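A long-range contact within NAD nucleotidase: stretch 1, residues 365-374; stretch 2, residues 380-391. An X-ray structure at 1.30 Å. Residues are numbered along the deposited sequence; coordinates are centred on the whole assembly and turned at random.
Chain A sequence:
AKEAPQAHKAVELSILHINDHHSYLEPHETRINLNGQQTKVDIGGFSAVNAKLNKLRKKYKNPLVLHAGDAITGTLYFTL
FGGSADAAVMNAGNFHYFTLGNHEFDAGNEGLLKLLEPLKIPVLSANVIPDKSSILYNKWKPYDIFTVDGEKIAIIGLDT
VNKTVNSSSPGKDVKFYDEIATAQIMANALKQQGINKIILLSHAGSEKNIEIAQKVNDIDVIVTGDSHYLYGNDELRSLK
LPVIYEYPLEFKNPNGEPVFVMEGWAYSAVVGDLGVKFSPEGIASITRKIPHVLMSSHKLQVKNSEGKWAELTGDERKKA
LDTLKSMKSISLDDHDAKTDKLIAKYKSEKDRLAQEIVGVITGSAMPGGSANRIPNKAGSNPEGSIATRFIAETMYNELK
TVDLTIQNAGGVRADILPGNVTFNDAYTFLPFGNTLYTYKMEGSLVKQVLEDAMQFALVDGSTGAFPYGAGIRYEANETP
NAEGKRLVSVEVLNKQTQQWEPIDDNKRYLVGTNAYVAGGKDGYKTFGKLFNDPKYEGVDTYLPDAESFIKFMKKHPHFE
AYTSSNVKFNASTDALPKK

Stretch 1 (365-374) AMPGGSANRI
Stretch 2 (380-391) SNPEGSIATRFI

Two direct hydrogen bonds join an irregular loop, 365-374, to a loop that turns into a helix at Ile386. At the helix start, Ala387 N donates to Pro367 O (2.9 Å, nearly linear at 170°; Pro367 phi/psi -60/140), so a loop carbonyl satisfies a first-turn amide that has no partner within its own helix; Ser385 CA also lies 3.4 Å from Pro367 O. At the other end Ser380 OG (phi/psi -98/-154, chi1 t) donates to Ile374 O at 2.8 Å. In register, CA atoms of Gly368 and Ser385 are 4.7 Å apart, those of Asn372 and Ser380 4.5 Å, so the pairing runs in opposite sequence directions.

Ser385, the N-cap (phi/psi -87/79, chi1 t), accepts from Thr388 OG1 at its OG (2.7 Å) and donates from OG to a water (2.7 Å), which in turn donates to Gly369 O (2.9 Å). Asn372 (chi1 m) braces its own loop, ND2 to Gly368 O at 2.9 Å.

Glycine suits three places for two reasons. An ideal CB on Gly368 (-152/-161) would sit 2.9 Å from Ala387 CB, a clash; Gly369 (73/-177) and Gly384 (69/-137) have positive phi.

Outward, Met366 (m, t, m) packs CG on Ile386 CG2 (3.8 Å) and CE obliquely on Phe390 CD2 (3.6 Å; Phe390 chi1 t). Pro367 CD meets Ile386 CD1 (chi m, t) at 3.8 Å. The CA-to-CB bonds of Ile386, Ala387 and Phe390 point toward the loop.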

# COMPACT_ATOMS: atom_id res chain seq x y z
N ALA A 365 -9.57 -32.15 39.98
CA ALA A 365 -10.50 -32.14 38.86
C ALA A 365 -11.04 -30.73 38.64
O ALA A 365 -11.29 -29.98 39.58
CB ALA A 365 -11.65 -33.11 39.13
N MET A 366 -11.21 -30.37 37.37
CA MET A 366 -11.84 -29.11 37.00
C MET A 366 -13.31 -29.38 36.67
O MET A 366 -13.61 -29.99 35.65
CB MET A 366 -11.11 -28.47 35.82
CG MET A 366 -9.75 -27.90 36.20
SD MET A 366 -8.74 -27.39 34.79
CE MET A 366 -8.23 -28.98 34.12
N PRO A 367 -14.22 -28.97 37.56
CA PRO A 367 -15.64 -29.33 37.40
C PRO A 367 -16.21 -28.81 36.08
O PRO A 367 -15.91 -27.68 35.67
CB PRO A 367 -16.32 -28.65 38.59
CG PRO A 367 -15.24 -28.46 39.60
CD PRO A 367 -13.98 -28.22 38.81
N GLY A 368 -17.03 -29.63 35.45
CA GLY A 368 -17.72 -29.28 34.22
C GLY A 368 -19.02 -30.05 34.11
O GLY A 368 -19.53 -30.57 35.11
N GLY A 369 -19.56 -30.13 32.90
CA GLY A 369 -20.79 -30.85 32.68
C GLY A 369 -22.00 -30.11 33.22
O GLY A 369 -21.88 -29.00 33.74
N SER A 370 -23.16 -30.74 33.12
CA SER A 370 -24.42 -30.09 33.46
C SER A 370 -24.51 -29.65 34.93
O SER A 370 -25.03 -28.57 35.23
CB SER A 370 -25.60 -31.00 33.12
OG SER A 370 -26.83 -30.35 33.38
N ALA A 371 -24.00 -30.48 35.83
CA ALA A 371 -24.12 -30.20 37.26
C ALA A 371 -23.42 -28.91 37.67
O ALA A 371 -23.83 -28.24 38.62
CB ALA A 371 -23.59 -31.37 38.07
N ASN A 372 -22.36 -28.56 36.95
CA ASN A 372 -21.51 -27.44 37.35
C ASN A 372 -21.66 -26.19 36.48
O ASN A 372 -20.83 -25.28 36.57
CB ASN A 372 -20.04 -27.87 37.40
CG ASN A 372 -19.80 -28.94 38.45
OD1 ASN A 372 -19.80 -28.66 39.65
ND2 ASN A 372 -19.57 -30.17 37.99
N ARG A 373 -22.71 -26.13 35.68
CA ARG A 373 -22.88 -25.03 34.74
C ARG A 373 -22.94 -23.66 35.41
O ARG A 373 -22.36 -22.70 34.90
CB ARG A 373 -24.13 -25.23 33.87
CG ARG A 373 -23.95 -26.29 32.80
CD ARG A 373 -25.27 -26.60 32.12
NE ARG A 373 -25.11 -27.53 31.01
CZ ARG A 373 -26.12 -27.96 30.26
NH1 ARG A 373 -27.35 -27.55 30.52
NH2 ARG A 373 -25.90 -28.81 29.27
N ILE A 374 -23.64 -23.58 36.54
CA ILE A 374 -23.81 -22.32 37.26
C ILE A 374 -23.19 -22.42 38.65
O ILE A 374 -23.49 -23.36 39.39
CB ILE A 374 -25.29 -21.95 37.38
CG1 ILE A 374 -25.93 -21.87 35.99
CG2 ILE A 374 -25.45 -20.63 38.12
CD1 ILE A 374 -27.43 -21.66 36.01
N SER A 380 -23.87 -28.08 42.34
CA SER A 380 -22.71 -27.47 41.69
C SER A 380 -21.58 -27.28 42.70
O SER A 380 -21.49 -28.01 43.69
CB SER A 380 -23.10 -26.13 41.05
OG SER A 380 -22.05 -25.60 40.24
N ASN A 381 -20.72 -26.30 42.44
CA ASN A 381 -19.67 -25.92 43.38
C ASN A 381 -19.48 -24.40 43.34
O ASN A 381 -20.03 -23.73 42.46
CB ASN A 381 -18.36 -26.65 43.06
CG ASN A 381 -17.67 -26.11 41.82
OD1 ASN A 381 -18.02 -26.47 40.69
ND2 ASN A 381 -16.68 -25.25 42.03
N PRO A 382 -18.73 -23.84 44.30
CA PRO A 382 -18.62 -22.38 44.37
C PRO A 382 -18.00 -21.72 43.13
O PRO A 382 -18.29 -20.55 42.88
CB PRO A 382 -17.72 -22.16 45.59
CG PRO A 382 -17.95 -23.35 46.44
CD PRO A 382 -18.12 -24.50 45.47
N GLU A 383 -17.17 -22.44 42.38
CA GLU A 383 -16.54 -21.89 41.18
C GLU A 383 -17.32 -22.21 39.90
O GLU A 383 -17.07 -21.61 38.85
CB GLU A 383 -15.11 -22.40 41.05
CG GLU A 383 -14.17 -21.94 42.17
CD GLU A 383 -13.73 -20.50 42.01
OE1 GLU A 383 -13.82 -19.96 40.89
OE2 GLU A 383 -13.29 -19.91 43.02
N GLY A 384 -18.26 -23.14 39.99
CA GLY A 384 -19.00 -23.55 38.82
C GLY A 384 -18.12 -24.31 37.84
O GLY A 384 -17.30 -25.14 38.24
N SER A 385 -18.28 -24.00 36.56
CA SER A 385 -17.63 -24.78 35.51
C SER A 385 -16.20 -24.32 35.21
O SER A 385 -15.96 -23.63 34.22
CB SER A 385 -18.48 -24.75 34.24
OG SER A 385 -18.04 -25.75 33.34
N ILE A 386 -15.26 -24.72 36.05
CA ILE A 386 -13.85 -24.40 35.83
C ILE A 386 -13.38 -24.99 34.50
O ILE A 386 -12.54 -24.40 33.81
CB ILE A 386 -12.95 -24.91 36.99
CG1 ILE A 386 -13.36 -24.24 38.31
CG2 ILE A 386 -11.49 -24.61 36.69
CD1 ILE A 386 -12.58 -24.74 39.52
N ALA A 387 -13.94 -26.14 34.12
CA ALA A 387 -13.61 -26.75 32.84
C ALA A 387 -13.94 -25.82 31.67
O ALA A 387 -13.21 -25.80 30.68
CB ALA A 387 -14.30 -28.10 32.69
N THR A 388 -15.00 -25.04 31.79
CA THR A 388 -15.35 -24.07 30.75
C THR A 388 -14.32 -22.94 30.67
O THR A 388 -13.95 -22.51 29.58
CB THR A 388 -16.77 -23.50 30.94
OG1 THR A 388 -17.71 -24.58 30.93
CG2 THR A 388 -17.11 -22.53 29.82
N ARG A 389 -13.85 -22.46 31.83
CA ARG A 389 -12.75 -21.49 31.84
C ARG A 389 -11.53 -22.07 31.12
O ARG A 389 -10.88 -21.38 30.33
CB ARG A 389 -12.41 -21.06 33.28
CG ARG A 389 -11.33 -20.00 33.39
CD ARG A 389 -9.96 -20.61 33.65
NE ARG A 389 -8.88 -19.62 33.64
CZ ARG A 389 -8.29 -19.14 34.73
NH1 ARG A 389 -8.67 -19.54 35.94
NH2 ARG A 389 -7.31 -18.26 34.61
N PHE A 390 -11.22 -23.33 31.38
CA PHE A 390 -10.13 -24.02 30.69
C PHE A 390 -10.32 -23.96 29.17
O PHE A 390 -9.40 -23.61 28.43
CB PHE A 390 -10.07 -25.47 31.16
CG PHE A 390 -8.84 -26.21 30.71
CD1 PHE A 390 -7.76 -25.53 30.19
CD2 PHE A 390 -8.78 -27.58 30.83
CE1 PHE A 390 -6.64 -26.21 29.78
CE2 PHE A 390 -7.65 -28.27 30.42
CZ PHE A 390 -6.58 -27.58 29.89
N ILE A 391 -11.50 -24.33 28.70
CA ILE A 391 -11.76 -24.30 27.27
C ILE A 391 -11.61 -22.88 26.72
O ILE A 391 -11.02 -22.67 25.66
CB ILE A 391 -13.14 -24.89 26.91
CG1 ILE A 391 -13.20 -26.37 27.32
CG2 ILE A 391 -13.41 -24.74 25.42
CD1 ILE A 391 -12.08 -27.19 26.77
O HOH W 1 -20.23 -26.99 32.50